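PDB 4HIZ: endosialidase from Enterobacteria phage phi92, which probably degrades polysialic acid as an endosialidase, hydrolysing internal alpha-2,8 and alpha-2,9 linkages between the sialic acid units of the polymer. Local coordinates for residues Phe305-His310 with Leu322-Ala327; Ser294-Asp299 with Cys351-Asp356. All coordinates share one frame; numbering follows the deposited sequence.

Contact 1: residues Phe305-His310 with Leu322-Ala327. With EDO (1,2-ethanediol), chain X.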
# COMPACT_ATOMS: atom_id res chain seq x y z
N PHE A 305 36.40 16.99 -8.78
CA PHE A 305 35.19 17.41 -8.07
C PHE A 305 35.53 17.95 -6.69
O PHE A 305 36.66 17.84 -6.22
CB PHE A 305 34.11 16.31 -8.04
CG PHE A 305 34.50 15.01 -7.32
CD1 PHE A 305 34.74 14.98 -5.94
CD2 PHE A 305 34.45 13.80 -8.01
CE1 PHE A 305 35.02 13.76 -5.28
CE2 PHE A 305 34.70 12.57 -7.35
CZ PHE A 305 35.00 12.53 -6.01
N ALA A 306 34.54 18.57 -6.05
CA ALA A 306 34.76 19.14 -4.74
C ALA A 306 33.64 18.65 -3.80
O ALA A 306 32.50 18.45 -4.23
CB ALA A 306 34.76 20.66 -4.80
N VAL A 307 33.99 18.48 -2.52
CA VAL A 307 33.02 18.09 -1.48
C VAL A 307 33.07 19.19 -0.42
O VAL A 307 34.16 19.65 -0.08
CB VAL A 307 33.47 16.76 -0.86
CG1 VAL A 307 32.82 16.48 0.50
CG2 VAL A 307 33.29 15.60 -1.87
N GLY A 308 31.92 19.65 0.07
CA GLY A 308 31.97 20.68 1.10
C GLY A 308 32.32 20.08 2.46
O GLY A 308 32.08 18.89 2.72
N TYR A 309 32.86 20.90 3.34
CA TYR A 309 33.07 20.41 4.72
C TYR A 309 33.18 21.58 5.69
O TYR A 309 33.41 22.74 5.28
CB TYR A 309 34.36 19.56 4.83
CG TYR A 309 35.64 20.40 5.02
CD1 TYR A 309 36.26 21.00 3.91
CD2 TYR A 309 36.19 20.59 6.28
CE1 TYR A 309 37.42 21.75 4.05
CE2 TYR A 309 37.34 21.37 6.43
CZ TYR A 309 37.94 21.94 5.32
OH TYR A 309 39.09 22.72 5.46
N HIS A 310 32.99 21.28 6.96
CA HIS A 310 33.35 22.27 7.98
C HIS A 310 33.78 21.58 9.26
O HIS A 310 33.49 20.38 9.50
CB HIS A 310 32.15 23.22 8.24
CG HIS A 310 31.10 22.66 9.15
ND1 HIS A 310 30.15 21.75 8.74
CD2 HIS A 310 30.85 22.89 10.47
CE1 HIS A 310 29.35 21.45 9.75
NE2 HIS A 310 29.76 22.12 10.82
N LEU A 322 36.80 20.10 0.07
CA LEU A 322 37.84 19.12 -0.23
C LEU A 322 37.88 19.02 -1.74
O LEU A 322 36.89 18.59 -2.37
CB LEU A 322 37.51 17.76 0.39
CG LEU A 322 37.17 17.82 1.90
CD1 LEU A 322 36.88 16.41 2.39
CD2 LEU A 322 38.32 18.45 2.74
N TYR A 323 39.02 19.38 -2.33
CA TYR A 323 39.14 19.43 -3.77
C TYR A 323 39.92 18.20 -4.28
O TYR A 323 41.06 17.97 -3.88
CB TYR A 323 39.84 20.74 -4.19
CG TYR A 323 40.23 20.77 -5.65
CD1 TYR A 323 39.35 21.16 -6.62
CD2 TYR A 323 41.51 20.40 -6.03
CE1 TYR A 323 39.73 21.17 -7.96
CE2 TYR A 323 41.90 20.39 -7.34
CZ TYR A 323 41.02 20.78 -8.30
OH TYR A 323 41.47 20.76 -9.62
N PHE A 324 39.27 17.39 -5.11
CA PHE A 324 39.84 16.14 -5.61
C PHE A 324 40.24 16.37 -7.06
O PHE A 324 39.39 16.58 -7.93
CB PHE A 324 38.79 15.02 -5.59
CG PHE A 324 38.43 14.54 -4.23
CD1 PHE A 324 37.57 15.30 -3.40
CD2 PHE A 324 38.90 13.32 -3.78
CE1 PHE A 324 37.23 14.83 -2.14
CE2 PHE A 324 38.55 12.83 -2.51
CZ PHE A 324 37.69 13.59 -1.70
N ASN A 325 41.54 16.33 -7.36
CA ASN A 325 41.97 16.67 -8.70
C ASN A 325 41.66 15.57 -9.73
O ASN A 325 41.35 15.87 -10.90
CB ASN A 325 43.47 17.01 -8.68
CG ASN A 325 43.91 17.63 -9.98
OD1 ASN A 325 43.44 18.73 -10.35
ND2 ASN A 325 44.76 16.94 -10.72
N ASN A 326 41.71 14.32 -9.28
CA ASN A 326 41.38 13.18 -10.12
C ASN A 326 40.98 12.04 -9.23
O ASN A 326 41.81 11.25 -8.78
CB ASN A 326 42.56 12.78 -11.00
CG ASN A 326 42.22 11.62 -11.95
OD1 ASN A 326 41.23 10.88 -11.79
ND2 ASN A 326 43.11 11.42 -12.92
N ALA A 327 39.69 11.97 -8.94
CA ALA A 327 39.19 10.99 -8.00
C ALA A 327 39.17 9.58 -8.60
O ALA A 327 39.05 8.62 -7.85
CB ALA A 327 37.81 11.38 -7.56
C1 EDO X . 40.12 9.67 -16.17
O1 EDO X . 40.71 8.64 -16.99
C2 EDO X . 41.07 10.08 -15.05
O2 EDO X . 42.42 9.84 -15.44
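F305, A306 and V307 pair with F324, Y323 and L322 in antiparallel register, the axes of strands 305-310 and 322-324 approaching to 4.8 Å with their directions 165° apart. F305 with F324 and V307 with L322 are hydrogen-bonded pairs, each closed by two N-H...O bonds; the shortest joins L322 N to V307 O at 2.7 Å. A306 and Y323 between them form a non-hydrogen-bonded pair, where the A306 CA-H points at L322 O with a CA-to-O distance of 3.2 Å.

The side chains of F305, V307, L322 and F324 share one face of the sheet. F305 CG stands between the backbone N and the carbonyl carbon (chi1 62°), and the ring beyond it reaches F324. Its CE1 rests over one face of the F324 ring, near the rim, 3.5 Å from F324 CD1; the ring planes meet obliquely, at 42°. Three residues after F324, A327 closes in, its CB touching F305 CE2 at 3.3 Å. V307 CG2 meets F324 CE1 at 4.0 Å, and farther along Y309 and L322 cross at about a right angle, Y309 CD1 lying 3.5 Å from L322 CD2.

All the touching residues are buried. Within the propeller blade, strands 304-311 and 318-324 form the central hairpin: strand 291-297 lies outside the first, where F295 meets the F305 ring, and strand 335-338 flanks the second, where R337 makes a cation-pi contact with Y323.

Contact 2: residues Ser294-Asp299 with Cys351-Asp356. With EDO (1,2-ethanediol), chain J.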
# COMPACT_ATOMS: atom_id res chain seq x y z
N SER A 294 27.53 18.28 0.57
CA SER A 294 27.44 18.85 -0.78
C SER A 294 28.55 18.30 -1.69
O SER A 294 29.61 17.82 -1.23
CB SER A 294 27.45 20.40 -0.76
OG SER A 294 26.87 20.94 -1.94
N PHE A 295 28.29 18.37 -2.98
CA PHE A 295 29.15 17.73 -3.98
C PHE A 295 28.98 18.51 -5.26
O PHE A 295 27.85 18.83 -5.66
CB PHE A 295 28.69 16.27 -4.19
CG PHE A 295 29.46 15.53 -5.24
CD1 PHE A 295 29.04 15.54 -6.56
CD2 PHE A 295 30.60 14.81 -4.89
CE1 PHE A 295 29.73 14.81 -7.56
CE2 PHE A 295 31.32 14.09 -5.86
CZ PHE A 295 30.88 14.09 -7.19
N THR A 296 30.07 18.80 -5.97
CA THR A 296 29.88 19.35 -7.32
C THR A 296 31.06 18.96 -8.23
O THR A 296 32.22 18.87 -7.80
CB THR A 296 29.68 20.89 -7.29
OG1 THR A 296 29.31 21.37 -8.59
CG2 THR A 296 30.97 21.61 -6.85
N VAL A 297 30.74 18.69 -9.49
CA VAL A 297 31.76 18.32 -10.47
C VAL A 297 32.40 19.54 -11.12
O VAL A 297 31.70 20.44 -11.56
CB VAL A 297 31.18 17.43 -11.56
CG1 VAL A 297 32.23 17.19 -12.69
CG2 VAL A 297 30.73 16.13 -10.95
N ILE A 298 33.72 19.54 -11.20
CA ILE A 298 34.45 20.61 -11.88
C ILE A 298 34.79 20.13 -13.30
O ILE A 298 34.66 20.90 -14.25
CB ILE A 298 35.71 20.98 -11.08
CG1 ILE A 298 35.30 21.75 -9.81
CG2 ILE A 298 36.71 21.79 -11.95
CD1 ILE A 298 36.14 21.45 -8.64
N ASP A 299 35.22 18.88 -13.46
CA ASP A 299 35.54 18.33 -14.78
C ASP A 299 35.12 16.85 -14.81
O ASP A 299 35.75 16.02 -14.16
CB ASP A 299 37.05 18.47 -15.00
CG ASP A 299 37.52 18.09 -16.42
OD1 ASP A 299 36.96 17.20 -17.06
OD2 ASP A 299 38.53 18.67 -16.89
N CYS A 351 26.86 24.64 0.82
CA CYS A 351 26.35 24.04 -0.42
C CYS A 351 27.25 24.61 -1.49
O CYS A 351 27.50 25.83 -1.53
CB CYS A 351 24.91 24.47 -0.68
SG CYS A 351 23.72 23.68 0.47
N ILE A 352 27.74 23.74 -2.36
CA ILE A 352 28.66 24.21 -3.40
C ILE A 352 28.24 23.72 -4.78
O ILE A 352 27.81 22.57 -4.92
CB ILE A 352 30.12 23.74 -3.15
CG1 ILE A 352 30.21 22.23 -2.93
CG2 ILE A 352 30.69 24.46 -1.93
CD1 ILE A 352 31.68 21.70 -2.84
N LYS A 353 28.33 24.60 -5.78
CA LYS A 353 28.00 24.22 -7.15
C LYS A 353 28.92 24.96 -8.12
O LYS A 353 29.12 26.16 -7.99
CB LYS A 353 26.54 24.54 -7.49
CG LYS A 353 25.51 23.67 -6.71
CD LYS A 353 25.61 22.19 -7.13
CE LYS A 353 24.78 21.24 -6.21
NZ LYS A 353 25.30 21.34 -4.75
N TYR A 354 29.44 24.23 -9.08
CA TYR A 354 30.31 24.81 -10.11
C TYR A 354 29.55 24.99 -11.40
O TYR A 354 28.90 24.04 -11.89
CB TYR A 354 31.49 23.85 -10.31
CG TYR A 354 32.54 24.27 -11.30
CD1 TYR A 354 33.57 25.13 -10.92
CD2 TYR A 354 32.55 23.75 -12.58
CE1 TYR A 354 34.58 25.48 -11.83
CE2 TYR A 354 33.55 24.11 -13.48
CZ TYR A 354 34.54 24.96 -13.09
OH TYR A 354 35.55 25.29 -14.00
N TYR A 355 29.61 26.20 -11.96
CA TYR A 355 29.01 26.47 -13.27
C TYR A 355 29.94 27.33 -14.10
O TYR A 355 30.32 28.42 -13.66
CB TYR A 355 27.72 27.27 -13.12
CG TYR A 355 26.61 26.56 -12.41
CD1 TYR A 355 25.76 25.72 -13.12
CD2 TYR A 355 26.39 26.75 -11.06
CE1 TYR A 355 24.70 25.09 -12.49
CE2 TYR A 355 25.34 26.12 -10.41
CZ TYR A 355 24.50 25.28 -11.15
OH TYR A 355 23.44 24.66 -10.54
N ASP A 356 30.29 26.85 -15.29
CA ASP A 356 31.02 27.67 -16.24
C ASP A 356 32.26 28.32 -15.63
O ASP A 356 32.50 29.51 -15.81
CB ASP A 356 30.11 28.76 -16.78
CG ASP A 356 28.94 28.19 -17.55
OD1 ASP A 356 29.12 27.11 -18.18
OD2 ASP A 356 27.84 28.80 -17.52
C1 EDO J . 25.64 21.90 -11.11
O1 EDO J . 24.83 20.72 -11.10
C2 EDO J . 27.10 21.56 -10.83
O2 EDO J . 27.21 20.37 -10.01
O HOH W 1 25.25 18.52 -3.97
O HOH W 2 36.05 22.95 -15.77
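C351 and I352 open the contact at S294, whose hydroxyl oxygen lies close to C351 CA and accepts the I352 N-H. The I352 N to S294 OG distance is 3.0 Å and the bond is nearly straight, 171° at the hydrogen; S294 OG also bonds to the D88 carboxylate. The I352 side chain reaches S294 OG with CG1 at 3.7 Å and faces T296 CG2.

K353 starts away from 294-299, but bends at chi2 and chi4 carry its amine back. K353 NZ donates to I352 O at 2.8 Å from above the carbonyl plane, forms a salt bridge with D88 and donates to a water that probably also bonds F295 O. D88 thus serves both S294 and K353, and its charge would be expected to offset that of the amine.

Strands 294-297 and 351-355 run 9° from parallel, yet belong to different four-stranded antiparallel sheets and are the first strand of each. This is how successive blades of a beta-propeller meet; here S294 OG and T296 OG1, not backbone carbonyls, take the I352 and Y354 N-H groups.

Y354 N donates to T296 OG1 at 2.9 Å, and the same oxygen shares a 2.7 Å hydrogen bond with O2 of an ethanediol, probably from the crystallisation liquor. With CG anti to the backbone N, the Y354 ring lies against I298, whose CG1 sits over the face, 4.1 Å from the ring centroid, in a CH-pi contact. A water joins Y354 OH to I298 O. Y355 turns away from 294-299; its ring meets ethanediol C1, 3.6 Å from Y355 CZ, while its hydroxyl bonds to K403 N.

How the contacts relate
Contacts 1 and 2 have centres about 9 Å apart and lie in the catalytic beta-propeller domain, on the same side of the chain's centre. In sequence the order is 294-299, 305-310, 322-327, 351-356, so contact 2 brackets contact 1. Strands 291-297 and 304-311 are neighbours in one antiparallel sheet, and they join the two contacts directly: A306 N lies 2.9 Å from T296 O, a probable hydrogen bond. Contact 1 therefore builds the interior of a blade, whereas contact 2 ties the first strand of that blade to strand 347-355, which starts the next sheet. Strand 291-297 thus links the backbone pairing of its own blade to the side-chain contacts with the next.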